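PDB 1YGP: yeast glycogen phosphorylase, which belongs to the carbohydrate phosphorylases of the GT-B clan and carries pyridoxal-5'-phosphate in a pocket of its chain. Local coordinates for residues Leu617-Met629 against Leu780-Glu792. Numbering follows the deposited sequence.
Sequences LNVFGIIYRYLAM and LPSSLDSVLSYIE
Val-787 of helix 782-790 sits as a knob in the hole that Phe-620, Ile-623, Tyr-624 and Leu-627 form on the surface of segment 617-629. The axes of helix segments 617-629 and 782-790 pass 9.1 Å apart, at 91°, and the nearest CA atoms are those of Tyr-624 and Val-787. With CG1 beside its own backbone N (chi1 -71°), the valine presses this methyl against the backbone of Tyr-624 and, at 3.6 Å, against Ile-623 CG2, while CG2 turns to Phe-620 CB.

Two CH-pi contacts lie on either side of this knob. Leu-627 CD1 stands 3.5 Å from the centroid of the Tyr-790 ring, almost exactly on the ring normal, and its sister methyl CD2 meets Tyr-790 CG at 3.6 Å. Leu-788 CD2 lies over one face of Phe-620, displaced toward the rim, 4.1 Å from the centroid.

Further apolar contacts flank these. Ile-623 divides its branches: CG2 touches Tyr-790 CD2 at 3.6 Å, and CD1 reaches Ile-791 CG2, the two isoleucines crossing at about a right angle. Leu-784 CD1 approaches Phe-620 obliquely, and Phe-620 also packs on Leu-807 and Ile-811 of helix 805-813.

No hydrogen bond joins the segments; Ser-783 brings CB to Tyr-624 CE1 (3.9 Å), while its OG is hydrogen-bonded to Glu-825 OE2, outside the two segments. Behind the contact, Ile-622 rests on strand 649-654. Helix 615-634 thus has one side on the parallel sheet and another against helix 782-790, a layered helix-on-sheet build characteristic of the Rossmann-like C-terminal domain of GT-B phosphorylases.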
loop_
_atom_site.group_PDB
_atom_site.type_symbol
_atom_site.label_atom_id
_atom_site.label_comp_id
_atom_site.label_asym_id
_atom_site.label_seq_id
_atom_site.Cartn_x
_atom_site.Cartn_y
_atom_site.Cartn_z
ATOM N N LEU A 617 31.714 -9.330 27.850
ATOM C CA LEU A 617 32.100 -9.885 29.143
ATOM C C LEU A 617 31.500 -11.290 29.159
ATOM O O LEU A 617 32.170 -12.265 29.490
ATOM C CB LEU A 617 31.501 -9.078 30.309
ATOM C CG LEU A 617 31.954 -9.018 31.797
ATOM C CD1 LEU A 617 30.684 -8.880 32.587
ATOM C CD2 LEU A 617 32.673 -10.259 32.323
ATOM N N ASN A 618 30.251 -11.421 28.733
ATOM C CA ASN A 618 29.557 -12.696 28.720
ATOM C C ASN A 618 30.225 -13.684 27.780
ATOM O O ASN A 618 30.425 -14.847 28.157
ATOM C CB ASN A 618 28.130 -12.452 28.302
ATOM C CG ASN A 618 27.235 -13.672 28.271
ATOM O OD1 ASN A 618 27.613 -14.784 28.621
ATOM N ND2 ASN A 618 25.998 -13.529 27.837
ATOM N N VAL A 619 30.648 -13.230 26.589
ATOM C CA VAL A 619 31.342 -14.099 25.640
ATOM C C VAL A 619 32.711 -14.499 26.217
ATOM O O VAL A 619 33.074 -15.687 26.172
ATOM C CB VAL A 619 31.577 -13.415 24.253
ATOM C CG1 VAL A 619 31.907 -14.500 23.251
ATOM C CG2 VAL A 619 30.345 -12.783 23.676
ATOM N N PHE A 620 33.482 -13.573 26.813
ATOM C CA PHE A 620 34.776 -13.911 27.396
ATOM C C PHE A 620 34.618 -14.962 28.484
ATOM O O PHE A 620 35.452 -15.863 28.633
ATOM C CB PHE A 620 35.451 -12.666 27.971
ATOM C CG PHE A 620 35.816 -11.639 26.913
ATOM C CD1 PHE A 620 35.953 -11.981 25.569
ATOM C CD2 PHE A 620 35.968 -10.305 27.288
ATOM C CE1 PHE A 620 36.228 -10.993 24.614
ATOM C CE2 PHE A 620 36.242 -9.323 26.332
ATOM C CZ PHE A 620 36.369 -9.663 24.996
ATOM N N GLY A 621 33.510 -14.894 29.203
ATOM C CA GLY A 621 33.181 -15.912 30.165
ATOM C C GLY A 621 32.907 -17.235 29.459
ATOM O O GLY A 621 33.340 -18.261 29.998
ATOM N N ILE A 622 32.228 -17.270 28.283
ATOM C CA ILE A 622 31.947 -18.535 27.583
ATOM C C ILE A 622 33.233 -19.163 27.132
ATOM O O ILE A 622 33.474 -20.322 27.479
ATOM C CB ILE A 622 31.065 -18.424 26.303
ATOM C CG1 ILE A 622 29.660 -18.062 26.696
ATOM C CG2 ILE A 622 30.988 -19.762 25.568
ATOM C CD1 ILE A 622 28.678 -18.096 25.538
ATOM N N ILE A 623 34.045 -18.408 26.382
ATOM C CA ILE A 623 35.329 -18.914 25.931
ATOM C C ILE A 623 36.125 -19.403 27.125
ATOM O O ILE A 623 36.588 -20.540 27.034
ATOM C CB ILE A 623 36.140 -17.842 25.188
ATOM C CG1 ILE A 623 35.401 -17.353 23.949
ATOM C CG2 ILE A 623 37.458 -18.455 24.747
ATOM C CD1 ILE A 623 36.084 -16.153 23.276
ATOM N N TYR A 624 36.240 -18.663 28.241
ATOM C CA TYR A 624 36.964 -19.128 29.422
ATOM C C TYR A 624 36.502 -20.522 29.828
ATOM O O TYR A 624 37.337 -21.425 29.917
ATOM C CB TYR A 624 36.772 -18.183 30.633
ATOM C CG TYR A 624 37.331 -18.790 31.927
ATOM C CD1 TYR A 624 38.707 -18.779 32.178
ATOM C CD2 TYR A 624 36.462 -19.455 32.808
ATOM C CE1 TYR A 624 39.206 -19.446 33.297
ATOM C CE2 TYR A 624 36.956 -20.124 33.922
ATOM C CZ TYR A 624 38.328 -20.114 34.158
ATOM O OH TYR A 624 38.814 -20.772 35.272
ATOM N N ARG A 625 35.215 -20.723 30.086
ATOM C CA ARG A 625 34.714 -22.017 30.479
ATOM C C ARG A 625 35.137 -23.036 29.432
ATOM O O ARG A 625 35.787 -24.001 29.819
ATOM C CB ARG A 625 33.197 -21.958 30.594
ATOM C CG ARG A 625 32.559 -23.307 30.919
ATOM C CD ARG A 625 31.057 -23.250 30.767
ATOM N NE ARG A 625 30.366 -23.198 32.043
ATOM C CZ ARG A 625 29.510 -24.174 32.368
ATOM N NH1 ARG A 625 29.289 -25.215 31.540
ATOM N NH2 ARG A 625 28.821 -24.089 33.503
ATOM N N TYR A 626 34.904 -22.820 28.135
ATOM C CA TYR A 626 35.283 -23.762 27.083
ATOM C C TYR A 626 36.769 -24.152 27.137
ATOM O O TYR A 626 37.136 -25.334 27.075
ATOM C CB TYR A 626 34.974 -23.152 25.720
ATOM C CG TYR A 626 35.349 -24.043 24.553
ATOM C CD1 TYR A 626 34.685 -25.260 24.368
ATOM C CD2 TYR A 626 36.327 -23.625 23.646
ATOM C CE1 TYR A 626 34.994 -26.060 23.263
ATOM C CE2 TYR A 626 36.639 -24.420 22.538
ATOM C CZ TYR A 626 35.967 -25.631 22.352
ATOM O OH TYR A 626 36.241 -26.406 21.238
ATOM N N LEU A 627 37.640 -23.159 27.276
ATOM C CA LEU A 627 39.068 -23.393 27.387
ATOM C C LEU A 627 39.408 -24.232 28.615
ATOM O O LEU A 627 40.240 -25.142 28.551
ATOM C CB LEU A 627 39.765 -22.040 27.431
ATOM C CG LEU A 627 40.678 -21.679 26.271
ATOM C CD1 LEU A 627 40.226 -22.287 24.940
ATOM C CD2 LEU A 627 40.714 -20.169 26.239
ATOM N N ALA A 628 38.723 -23.981 29.717
ATOM C CA ALA A 628 38.914 -24.748 30.921
ATOM C C ALA A 628 38.443 -26.196 30.729
ATOM O O ALA A 628 39.135 -27.141 31.112
ATOM C CB ALA A 628 38.130 -24.080 32.031
ATOM N N MET A 629 37.314 -26.419 30.058
ATOM C CA MET A 629 36.762 -27.748 29.822
ATOM C C MET A 629 37.702 -28.597 28.996
ATOM O O MET A 629 38.055 -29.720 29.345
ATOM C CB MET A 629 35.475 -27.711 29.045
ATOM C CG MET A 629 34.350 -26.874 29.573
ATOM S SD MET A 629 32.976 -27.142 28.435
ATOM C CE MET A 629 31.961 -28.052 29.562
ATOM N N LEU A 780 45.998 -7.533 33.744
ATOM C CA LEU A 780 44.812 -8.350 33.520
ATOM C C LEU A 780 44.892 -9.650 34.317
ATOM O O LEU A 780 45.978 -10.213 34.463
ATOM C CB LEU A 780 44.665 -8.698 32.037
ATOM C CG LEU A 780 44.632 -7.548 31.063
ATOM C CD1 LEU A 780 44.532 -8.118 29.669
ATOM C CD2 LEU A 780 43.469 -6.626 31.367
ATOM N N PRO A 781 43.790 -10.176 34.850
ATOM C CA PRO A 781 43.728 -11.503 35.452
ATOM C C PRO A 781 44.132 -12.602 34.480
ATOM O O PRO A 781 43.659 -12.580 33.341
ATOM C CB PRO A 781 42.298 -11.632 35.896
ATOM C CG PRO A 781 41.854 -10.207 36.081
ATOM C CD PRO A 781 42.502 -9.500 34.921
ATOM N N SER A 782 44.921 -13.605 34.857
ATOM C CA SER A 782 45.265 -14.719 33.977
ATOM C C SER A 782 44.094 -15.322 33.198
ATOM O O SER A 782 44.220 -15.609 32.006
ATOM C CB SER A 782 45.905 -15.831 34.784
ATOM O OG SER A 782 46.870 -15.287 35.672
ATOM N N SER A 783 42.928 -15.439 33.830
ATOM C CA SER A 783 41.725 -16.013 33.242
ATOM C C SER A 783 41.321 -15.306 31.963
ATOM O O SER A 783 41.179 -15.894 30.882
ATOM C CB SER A 783 40.627 -15.915 34.284
ATOM O OG SER A 783 40.810 -14.721 35.046
ATOM N N LEU A 784 41.245 -13.985 32.135
ATOM C CA LEU A 784 40.895 -13.096 31.052
ATOM C C LEU A 784 42.022 -13.097 30.045
ATOM O O LEU A 784 41.764 -13.127 28.838
ATOM C CB LEU A 784 40.687 -11.676 31.541
ATOM C CG LEU A 784 40.138 -10.749 30.487
ATOM C CD1 LEU A 784 38.768 -11.253 30.083
ATOM C CD2 LEU A 784 40.044 -9.334 31.018
ATOM N N ASP A 785 43.275 -13.139 30.509
ATOM C CA ASP A 785 44.389 -13.126 29.588
ATOM C C ASP A 785 44.431 -14.390 28.751
ATOM O O ASP A 785 44.830 -14.346 27.586
ATOM C CB ASP A 785 45.697 -12.982 30.326
ATOM C CG ASP A 785 46.798 -12.621 29.345
ATOM O OD1 ASP A 785 46.711 -11.566 28.702
ATOM O OD2 ASP A 785 47.728 -13.416 29.211
ATOM N N SER A 786 43.949 -15.498 29.288
ATOM C CA SER A 786 43.880 -16.722 28.533
ATOM C C SER A 786 42.883 -16.482 27.419
ATOM O O SER A 786 43.260 -16.668 26.258
ATOM C CB SER A 786 43.429 -17.846 29.439
ATOM O OG SER A 786 44.375 -17.984 30.495
ATOM N N VAL A 787 41.673 -15.963 27.669
ATOM C CA VAL A 787 40.758 -15.799 26.553
ATOM C C VAL A 787 41.228 -14.724 25.598
ATOM O O VAL A 787 41.184 -15.002 24.396
ATOM C CB VAL A 787 39.307 -15.477 26.994
ATOM C CG1 VAL A 787 38.771 -16.733 27.590
ATOM C CG2 VAL A 787 39.178 -14.442 28.070
ATOM N N LEU A 788 41.778 -13.576 26.005
ATOM C CA LEU A 788 42.192 -12.608 24.998
ATOM C C LEU A 788 43.313 -13.114 24.085
ATOM O O LEU A 788 43.287 -12.856 22.877
ATOM C CB LEU A 788 42.593 -11.293 25.673
ATOM C CG LEU A 788 41.437 -10.526 26.359
ATOM C CD1 LEU A 788 41.864 -9.097 26.586
ATOM C CD2 LEU A 788 40.191 -10.457 25.484
ATOM N N SER A 789 44.237 -13.933 24.596
ATOM C CA SER A 789 45.278 -14.526 23.772
ATOM C C SER A 789 44.664 -15.582 22.882
ATOM O O SER A 789 45.060 -15.726 21.732
ATOM C CB SER A 789 46.344 -15.191 24.623
ATOM O OG SER A 789 46.899 -14.247 25.535
ATOM N N TYR A 790 43.662 -16.315 23.370
ATOM C CA TYR A 790 43.047 -17.372 22.582
ATOM C C TYR A 790 42.216 -16.832 21.404
ATOM O O TYR A 790 41.740 -17.601 20.547
ATOM C CB TYR A 790 42.186 -18.234 23.530
ATOM C CG TYR A 790 41.506 -19.374 22.796
ATOM C CD1 TYR A 790 42.269 -20.432 22.308
ATOM C CD2 TYR A 790 40.138 -19.313 22.538
ATOM C CE1 TYR A 790 41.669 -21.427 21.546
ATOM C CE2 TYR A 790 39.531 -20.304 21.776
ATOM C CZ TYR A 790 40.305 -21.354 21.281
ATOM O OH TYR A 790 39.712 -22.308 20.475
ATOM N N ILE A 791 41.925 -15.538 21.347
ATOM C CA ILE A 791 41.217 -15.048 20.190
ATOM C C ILE A 791 42.123 -14.144 19.384
ATOM O O ILE A 791 41.636 -13.610 18.381
ATOM C CB ILE A 791 39.896 -14.258 20.560
ATOM C CG1 ILE A 791 40.189 -12.921 21.200
ATOM C CG2 ILE A 791 39.049 -15.108 21.514
ATOM C CD1 ILE A 791 38.884 -12.104 21.206
ATOM N N GLU A 792 43.377 -13.983 19.812
ATOM C CA GLU A 792 44.303 -13.065 19.174
ATOM C C GLU A 792 45.300 -13.825 18.291
ATOM O O GLU A 792 45.508 -15.017 18.533
ATOM C CB GLU A 792 45.075 -12.258 20.237
ATOM C CG GLU A 792 45.071 -10.742 20.043
ATOM C CD GLU A 792 45.626 -10.247 18.703
ATOM O OE1 GLU A 792 44.872 -10.181 17.727
ATOM O OE2 GLU A 792 46.815 -9.933 18.632
#